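Local coordinates for probable transcriptional regulatory protein aq_1575 (PDB 1LFP) that probably binds DNA and regulates transcription, although its precise role is not established, at residues 24-32 with 59-69; 198-209 with 233-241. One frame throughout, in Å; residues are numbered along the deposited sequence.

Contact 1 of 2, residues 24-32 with 59-69; sequences LFSKLIREI and ANMPWENIERA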
# COMPACT_ATOMS: atom_id res chain seq x y z
N LEU A 24 9.29 -1.30 8.42
CA LEU A 24 9.25 -1.29 6.96
C LEU A 24 9.80 -2.63 6.40
O LEU A 24 9.19 -3.26 5.51
CB LEU A 24 10.10 -0.15 6.44
CG LEU A 24 10.20 -0.06 4.92
CD1 LEU A 24 8.91 0.49 4.39
CD2 LEU A 24 11.43 0.79 4.51
N PHE A 25 10.94 -3.05 6.90
CA PHE A 25 11.53 -4.31 6.43
C PHE A 25 10.65 -5.50 6.71
O PHE A 25 10.63 -6.48 5.94
CB PHE A 25 12.89 -4.54 7.07
CG PHE A 25 13.94 -3.56 6.60
CD1 PHE A 25 15.21 -3.56 7.17
CD2 PHE A 25 13.67 -2.70 5.54
CE1 PHE A 25 16.22 -2.70 6.66
CE2 PHE A 25 14.65 -1.85 5.03
CZ PHE A 25 15.93 -1.85 5.59
N SER A 26 9.95 -5.45 7.83
CA SER A 26 9.06 -6.55 8.17
C SER A 26 8.02 -6.68 7.06
O SER A 26 7.72 -7.78 6.61
CB SER A 26 8.43 -6.30 9.54
OG SER A 26 7.48 -7.31 9.82
N LYS A 27 7.48 -5.55 6.61
CA LYS A 27 6.48 -5.54 5.55
C LYS A 27 7.11 -5.92 4.22
O LYS A 27 6.48 -6.62 3.40
CB LYS A 27 5.79 -4.17 5.51
CG LYS A 27 4.99 -3.94 6.83
CD LYS A 27 4.21 -2.63 6.93
CE LYS A 27 3.32 -2.67 8.22
NZ LYS A 27 2.45 -1.47 8.33
N LEU A 28 8.36 -5.52 3.97
CA LEU A 28 8.95 -5.91 2.70
C LEU A 28 9.20 -7.42 2.67
O LEU A 28 9.07 -8.06 1.63
CB LEU A 28 10.24 -5.14 2.44
CG LEU A 28 10.02 -3.73 1.86
CD1 LEU A 28 9.64 -3.83 0.40
CD2 LEU A 28 8.95 -2.99 2.61
N ILE A 29 9.58 -7.97 3.81
CA ILE A 29 9.82 -9.41 3.95
C ILE A 29 8.51 -10.15 3.65
O ILE A 29 8.51 -11.17 2.91
CB ILE A 29 10.28 -9.72 5.38
CG1 ILE A 29 11.72 -9.19 5.57
CG2 ILE A 29 10.16 -11.23 5.64
CD1 ILE A 29 12.29 -9.41 6.94
N ARG A 30 7.40 -9.68 4.22
CA ARG A 30 6.09 -10.30 3.99
C ARG A 30 5.74 -10.32 2.50
O ARG A 30 5.27 -11.33 1.98
CB ARG A 30 4.98 -9.52 4.70
CG ARG A 30 4.27 -10.26 5.78
CD ARG A 30 5.17 -10.49 6.92
NE ARG A 30 4.40 -10.67 8.14
CZ ARG A 30 4.34 -9.78 9.12
NH1 ARG A 30 5.01 -8.64 9.01
NH2 ARG A 30 3.59 -10.02 10.19
N GLU A 31 5.94 -9.19 1.82
CA GLU A 31 5.65 -9.09 0.38
C GLU A 31 6.47 -10.09 -0.42
O GLU A 31 5.95 -10.74 -1.35
CB GLU A 31 5.86 -7.65 -0.09
CG GLU A 31 5.73 -7.40 -1.59
CD GLU A 31 4.37 -7.78 -2.23
OE1 GLU A 31 4.34 -7.82 -3.48
OE2 GLU A 31 3.34 -7.99 -1.55
N ILE A 32 7.74 -10.26 -0.06
CA ILE A 32 8.57 -11.23 -0.79
C ILE A 32 8.07 -12.65 -0.53
O ILE A 32 8.03 -13.49 -1.45
CB ILE A 32 10.02 -11.07 -0.33
CG1 ILE A 32 10.58 -9.78 -0.93
CG2 ILE A 32 10.90 -12.26 -0.82
CD1 ILE A 32 11.96 -9.46 -0.39
N ALA A 59 15.56 -0.07 -0.50
CA ALA A 59 15.37 0.38 0.87
C ALA A 59 16.54 0.01 1.77
O ALA A 59 16.49 0.19 2.98
CB ALA A 59 14.07 -0.19 1.42
N ASN A 60 17.58 -0.56 1.16
CA ASN A 60 18.77 -0.95 1.86
C ASN A 60 18.56 -2.13 2.79
O ASN A 60 19.20 -2.22 3.82
CB ASN A 60 19.33 0.26 2.64
CG ASN A 60 19.99 1.29 1.73
OD1 ASN A 60 20.15 2.46 2.10
ND2 ASN A 60 20.40 0.85 0.53
N MSE A 61 17.65 -3.03 2.43
CA MSE A 61 17.44 -4.21 3.28
C MSE A 61 18.57 -5.17 2.89
O MSE A 61 18.86 -5.38 1.70
CB MSE A 61 16.08 -4.86 3.03
CG MSE A 61 15.64 -5.81 4.18
SE MSE A 61 13.91 -6.40 4.07
CE MSE A 61 14.39 -7.61 2.95
N PRO A 62 19.24 -5.74 3.89
CA PRO A 62 20.35 -6.69 3.66
C PRO A 62 19.94 -7.75 2.66
O PRO A 62 18.85 -8.28 2.73
CB PRO A 62 20.63 -7.25 5.06
CG PRO A 62 20.26 -6.06 5.98
CD PRO A 62 18.97 -5.53 5.32
N TRP A 63 20.80 -8.05 1.71
CA TRP A 63 20.43 -9.04 0.73
C TRP A 63 20.18 -10.39 1.37
O TRP A 63 19.43 -11.20 0.85
CB TRP A 63 21.52 -9.15 -0.33
CG TRP A 63 21.73 -7.86 -1.09
CD1 TRP A 63 21.11 -6.64 -0.88
CD2 TRP A 63 22.61 -7.67 -2.19
NE1 TRP A 63 21.57 -5.72 -1.80
CE2 TRP A 63 22.50 -6.33 -2.61
CE3 TRP A 63 23.50 -8.52 -2.87
CZ2 TRP A 63 23.24 -5.80 -3.69
CZ3 TRP A 63 24.25 -8.00 -3.95
CH2 TRP A 63 24.11 -6.65 -4.34
N GLU A 64 20.83 -10.66 2.50
CA GLU A 64 20.65 -11.93 3.18
C GLU A 64 19.20 -12.04 3.66
O GLU A 64 18.64 -13.13 3.72
CB GLU A 64 21.61 -11.99 4.36
CG GLU A 64 21.65 -10.68 5.11
CD GLU A 64 22.95 -9.90 4.90
OE1 GLU A 64 23.27 -9.47 3.73
OE2 GLU A 64 23.64 -9.74 5.94
N ASN A 65 18.57 -10.92 3.98
CA ASN A 65 17.16 -10.99 4.40
C ASN A 65 16.23 -11.24 3.23
O ASN A 65 15.16 -11.80 3.39
CB ASN A 65 16.72 -9.69 5.06
CG ASN A 65 17.13 -9.62 6.50
OD1 ASN A 65 16.46 -10.18 7.40
ND2 ASN A 65 18.25 -8.94 6.74
N ILE A 66 16.61 -10.75 2.07
CA ILE A 66 15.80 -10.95 0.90
C ILE A 66 15.83 -12.46 0.57
O ILE A 66 14.81 -13.09 0.32
CB ILE A 66 16.35 -10.15 -0.26
CG1 ILE A 66 16.41 -8.66 0.10
CG2 ILE A 66 15.49 -10.37 -1.49
CD1 ILE A 66 16.93 -7.79 -1.06
N GLU A 67 17.02 -13.04 0.59
CA GLU A 67 17.15 -14.47 0.29
C GLU A 67 16.36 -15.34 1.28
O GLU A 67 15.65 -16.29 0.90
CB GLU A 67 18.63 -14.85 0.32
CG GLU A 67 18.93 -16.30 0.09
CD GLU A 67 20.42 -16.57 0.19
OE1 GLU A 67 21.16 -16.07 -0.69
OE2 GLU A 67 20.85 -17.24 1.16
N ARG A 68 16.50 -15.01 2.55
CA ARG A 68 15.82 -15.74 3.61
C ARG A 68 14.31 -15.73 3.40
O ARG A 68 13.63 -16.75 3.54
CB ARG A 68 16.20 -15.13 4.95
CG ARG A 68 15.67 -15.85 6.16
CD ARG A 68 16.76 -15.94 7.25
NE ARG A 68 17.46 -14.67 7.43
CZ ARG A 68 18.70 -14.54 7.90
NH1 ARG A 68 19.43 -15.59 8.25
NH2 ARG A 68 19.23 -13.33 7.99
N ALA A 69 13.79 -14.56 3.00
CA ALA A 69 12.36 -14.39 2.76
C ALA A 69 11.89 -15.28 1.62
O ALA A 69 10.81 -15.85 1.70
CB ALA A 69 12.04 -12.89 2.43

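Contact 2 of 2, residues 198-209 with 233-241; sequences QITWKPISTVQI and QVIANFEIP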
# COMPACT_ATOMS: atom_id res chain seq x y z
N GLN A 198 2.64 -1.47 -6.99
CA GLN A 198 1.90 -2.56 -6.38
C GLN A 198 0.43 -2.47 -6.76
O GLN A 198 -0.04 -1.46 -7.26
CB GLN A 198 2.01 -2.44 -4.84
CG GLN A 198 1.56 -1.07 -4.31
CD GLN A 198 1.76 -0.89 -2.79
OE1 GLN A 198 2.50 -1.63 -2.15
NE2 GLN A 198 1.11 0.13 -2.23
N ILE A 199 -0.31 -3.53 -6.46
CA ILE A 199 -1.74 -3.54 -6.73
C ILE A 199 -2.41 -2.97 -5.48
O ILE A 199 -2.07 -3.35 -4.35
CB ILE A 199 -2.22 -5.01 -6.95
CG1 ILE A 199 -1.68 -5.53 -8.27
CG2 ILE A 199 -3.75 -5.08 -6.86
CD1 ILE A 199 -2.20 -4.83 -9.49
N THR A 200 -3.34 -2.03 -5.68
CA THR A 200 -4.06 -1.44 -4.57
C THR A 200 -5.54 -1.30 -4.95
O THR A 200 -5.98 -1.81 -5.99
CB THR A 200 -3.48 -0.05 -4.20
OG1 THR A 200 -4.06 0.40 -2.97
CG2 THR A 200 -3.75 0.97 -5.28
N TRP A 201 -6.31 -0.64 -4.10
CA TRP A 201 -7.74 -0.42 -4.40
C TRP A 201 -7.92 1.10 -4.37
O TRP A 201 -7.31 1.75 -3.55
CB TRP A 201 -8.61 -1.06 -3.34
CG TRP A 201 -8.61 -2.51 -3.41
CD1 TRP A 201 -7.58 -3.33 -3.06
CD2 TRP A 201 -9.65 -3.35 -3.94
NE1 TRP A 201 -7.91 -4.65 -3.36
CE2 TRP A 201 -9.18 -4.68 -3.88
CE3 TRP A 201 -10.94 -3.11 -4.45
CZ2 TRP A 201 -9.96 -5.77 -4.33
CZ3 TRP A 201 -11.72 -4.19 -4.88
CH2 TRP A 201 -11.22 -5.50 -4.82
N LYS A 202 -8.69 1.63 -5.31
CA LYS A 202 -8.89 3.08 -5.41
C LYS A 202 -10.37 3.42 -5.24
O LYS A 202 -11.22 2.82 -5.86
CB LYS A 202 -8.42 3.54 -6.81
CG LYS A 202 -8.55 5.06 -7.06
CD LYS A 202 -8.04 5.39 -8.48
CE LYS A 202 -7.84 6.91 -8.70
NZ LYS A 202 -9.02 7.57 -9.30
N PRO A 203 -10.70 4.40 -4.38
CA PRO A 203 -12.13 4.72 -4.25
C PRO A 203 -12.72 5.23 -5.55
O PRO A 203 -12.06 5.95 -6.31
CB PRO A 203 -12.16 5.78 -3.14
CG PRO A 203 -10.79 6.36 -3.18
CD PRO A 203 -9.88 5.19 -3.46
N ILE A 204 -13.98 4.85 -5.82
CA ILE A 204 -14.65 5.28 -7.04
C ILE A 204 -15.30 6.63 -6.79
O ILE A 204 -15.78 7.29 -7.72
CB ILE A 204 -15.72 4.26 -7.48
CG1 ILE A 204 -16.90 4.27 -6.50
CG2 ILE A 204 -15.10 2.85 -7.48
CD1 ILE A 204 -18.12 3.52 -7.08
N SER A 205 -15.36 7.01 -5.53
CA SER A 205 -15.93 8.28 -5.11
C SER A 205 -15.49 8.51 -3.68
O SER A 205 -15.08 7.56 -3.00
CB SER A 205 -17.45 8.23 -5.19
OG SER A 205 -17.98 9.54 -5.08
N THR A 206 -15.61 9.75 -3.20
CA THR A 206 -15.17 10.08 -1.86
C THR A 206 -16.27 10.64 -0.97
O THR A 206 -17.32 11.10 -1.44
CB THR A 206 -14.00 11.10 -1.93
OG1 THR A 206 -14.43 12.27 -2.64
CG2 THR A 206 -12.78 10.48 -2.67
N VAL A 207 -16.03 10.56 0.34
CA VAL A 207 -16.98 11.04 1.33
C VAL A 207 -16.42 12.28 2.02
O VAL A 207 -15.48 12.19 2.81
CB VAL A 207 -17.29 9.95 2.39
CG1 VAL A 207 -16.00 9.27 2.83
CG2 VAL A 207 -17.99 10.56 3.59
N GLN A 208 -17.02 13.43 1.71
CA GLN A 208 -16.60 14.72 2.26
C GLN A 208 -16.84 14.74 3.77
O GLN A 208 -17.96 14.54 4.23
CB GLN A 208 -17.39 15.85 1.60
CG GLN A 208 -17.41 15.79 0.08
CD GLN A 208 -16.22 16.48 -0.56
OE1 GLN A 208 -15.98 16.34 -1.77
NE2 GLN A 208 -15.47 17.25 0.23
N ILE A 209 -15.78 15.00 4.53
CA ILE A 209 -15.89 15.06 5.98
C ILE A 209 -15.38 16.41 6.48
O ILE A 209 -14.17 16.65 6.54
CB ILE A 209 -15.08 13.92 6.62
CG1 ILE A 209 -14.97 14.12 8.14
CG2 ILE A 209 -13.72 13.85 5.98
CD1 ILE A 209 -16.29 13.95 8.86
N GLN A 233 -1.37 -2.42 3.48
CA GLN A 233 -1.97 -1.23 2.92
C GLN A 233 -3.28 -0.87 3.54
O GLN A 233 -4.08 -1.72 3.86
CB GLN A 233 -2.25 -1.40 1.44
CG GLN A 233 -1.03 -1.58 0.51
CD GLN A 233 -1.48 -1.63 -0.94
OE1 GLN A 233 -1.23 -2.60 -1.67
NE2 GLN A 233 -2.15 -0.57 -1.37
N VAL A 234 -3.53 0.43 3.67
CA VAL A 234 -4.82 0.86 4.21
C VAL A 234 -5.35 1.88 3.19
O VAL A 234 -4.61 2.79 2.81
CB VAL A 234 -4.66 1.60 5.53
CG1 VAL A 234 -5.99 2.14 5.94
CG2 VAL A 234 -4.11 0.66 6.61
N ILE A 235 -6.58 1.72 2.75
CA ILE A 235 -7.21 2.60 1.76
C ILE A 235 -8.55 3.09 2.27
O ILE A 235 -9.33 2.32 2.82
CB ILE A 235 -7.46 1.89 0.40
CG1 ILE A 235 -6.20 1.13 -0.06
CG2 ILE A 235 -7.80 2.95 -0.68
CD1 ILE A 235 -6.40 -0.39 -0.15
N ALA A 236 -8.80 4.38 2.14
CA ALA A 236 -10.09 4.92 2.59
C ALA A 236 -10.62 5.88 1.56
O ALA A 236 -9.86 6.38 0.70
CB ALA A 236 -9.93 5.61 3.94
N ASN A 237 -11.92 6.15 1.61
CA ASN A 237 -12.51 7.06 0.62
C ASN A 237 -12.91 8.42 1.18
O ASN A 237 -13.81 9.06 0.62
CB ASN A 237 -13.74 6.45 -0.04
CG ASN A 237 -14.91 6.26 0.91
OD1 ASN A 237 -15.99 5.87 0.47
ND2 ASN A 237 -14.70 6.50 2.19
N PHE A 238 -12.28 8.84 2.27
CA PHE A 238 -12.62 10.13 2.85
C PHE A 238 -12.19 11.32 2.00
O PHE A 238 -11.30 11.22 1.15
CB PHE A 238 -11.98 10.30 4.23
CG PHE A 238 -10.46 10.37 4.19
CD1 PHE A 238 -9.80 11.47 3.62
CD2 PHE A 238 -9.71 9.32 4.67
CE1 PHE A 238 -8.40 11.49 3.51
CE2 PHE A 238 -8.30 9.33 4.58
CZ PHE A 238 -7.65 10.43 3.99
N GLU A 239 -12.81 12.45 2.28
CA GLU A 239 -12.49 13.70 1.61
C GLU A 239 -12.42 14.74 2.74
O GLU A 239 -13.46 15.11 3.29
CB GLU A 239 -13.58 14.07 0.61
CG GLU A 239 -13.21 15.22 -0.31
CD GLU A 239 -11.99 14.93 -1.16
OE1 GLU A 239 -11.79 13.77 -1.55
OE2 GLU A 239 -11.22 15.88 -1.44
N ILE A 240 -11.21 15.15 3.09
CA ILE A 240 -10.97 16.12 4.18
C ILE A 240 -10.34 17.43 3.69
O ILE A 240 -9.39 17.43 2.90
CB ILE A 240 -10.05 15.53 5.29
CG1 ILE A 240 -8.72 15.06 4.71
CG2 ILE A 240 -10.74 14.38 5.99
CD1 ILE A 240 -7.67 16.14 4.57
N PRO A 241 -10.86 18.58 4.16
CA PRO A 241 -10.35 19.90 3.78
C PRO A 241 -8.87 20.08 4.10
O PRO A 241 -8.51 20.21 5.27
CB PRO A 241 -11.23 20.86 4.60
CG PRO A 241 -12.51 20.12 4.75
CD PRO A 241 -12.02 18.71 5.05

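Contact 1 of 2, residues 24-32 with 59-69
Met-61, a selenomethionine in this crystal, lies across the ring of Phe-25 and joins helix 24-32 to the turn that leads into helix 63-69. Its CG sits 3.7 Å from the centroid of the Phe-25 ring, over the middle of one face, in a CH-pi contact. The heavier SE stands obliquely at 4.3 Å from the same centroid, which makes this a Met-aromatic pair as well. Extended through its first two torsions and bent at the third (chi3 82°), the Met-61 chain runs along the ring and then turns its end toward Ile-29, whose CG1 is 3.9 Å from SE. The long, unbranched side chain of methionine, here with selenium in place of sulfur, can follow this path between a flat ring and a branched side chain. At the ring edge, near its plane, the carbonyl O of Ala-59 lies 3.4 Å from Phe-25 CZ.

Farther along the helices the packing is aliphatic. Ala-69 CB meets Ile-32 CG2 at 3.5 Å, and the small methyl lets the backbones draw close, with the CA atoms of Ile-29 and Ala-69 5.7 Å apart. Ile-32 CD1 also reaches Ile-66 CG2 at 3.8 Å.

The axes of helices 24-32 and 63-69 cross at -39°. Asn-60, with positive phi, closes helix 47-58 in a Schellman motif, and Pro-62 occupies the N-cap position. Helix 47-58 packs against both partners, Ala-52 touching Ile-32 and Ala-56 touching Ile-66.

Contact 2 of 2, residues 198-209 with 233-241
The backbones of 198-209 and 233-241 run parallel, but they pair as neighbouring strands only at Val-207 with Phe-238 and Gln-208 with Glu-239; strands 198-203 and 233-236 lie 7.2 Å apart at their axes. The paired part is the parallel junction of a beta-alpha-beta unit whose crossover is helix 212-226. Val-207 N bonds Asn-237 O at 2.7 Å, Glu-239 N bonds Val-207 O, and Ile-209 N bonds Glu-239 O at 2.6 Å.

Where the strands separate, side chains fill the interval. The amides of Gln-198 and Gln-233 arrive from opposite directions and stack, their planes 12° apart, with Gln-198 NE2 3.4 Å from Gln-233 CD. Gln-198 reaches there because its chain is extended beyond CG (chi2 -175°). A leucine in place of Gln-198 would probably leave the Gln-233 amide without its flat stacking partner and freer to turn. Farther along, branched Ile-235 puts CD1 3.9 Å from Trp-201 CB, and compact Pro-203 sets its CB 3.5 Å from Asn-237 CB.

Beside the paired strands, Gln-208 and Glu-239 point the same way, amide and carboxylate planes well inclined to each other, the methylenes of Glu-239 packing along the amide. On the face that carries Val-207, Phe-238 meets Trp-7 edge-to-face and touches Leu-222 of helix 212-226. Bent at chi2 (60°), the Glu-239 chain brings OE1 to a weak hydrogen bond from Thr-206 OG1 at 3.2 Å.

How the contacts relate
From the N terminus, the chain first enters helix 21-39, passes through helix 47-58 and returns through the turn at 59-62 into helix 63-74, where contact 1 closes a largely helical loop in the N-terminal part of the protein. Further strands and helices follow before contact 2 opens; it closes around helix 212-226. The two loops are thus in series, neither nested nor crossed. Contact 1 holds helices together, whereas contact 2 pairs strand 231-239 with the edge strand 207-208 of the mixed sheet and sets it beside strand 196-203 of the antiparallel sheet. Their centres are 28 Å apart, on opposite sides of the chain's centre, and their nearest atoms stay about 6 Å apart.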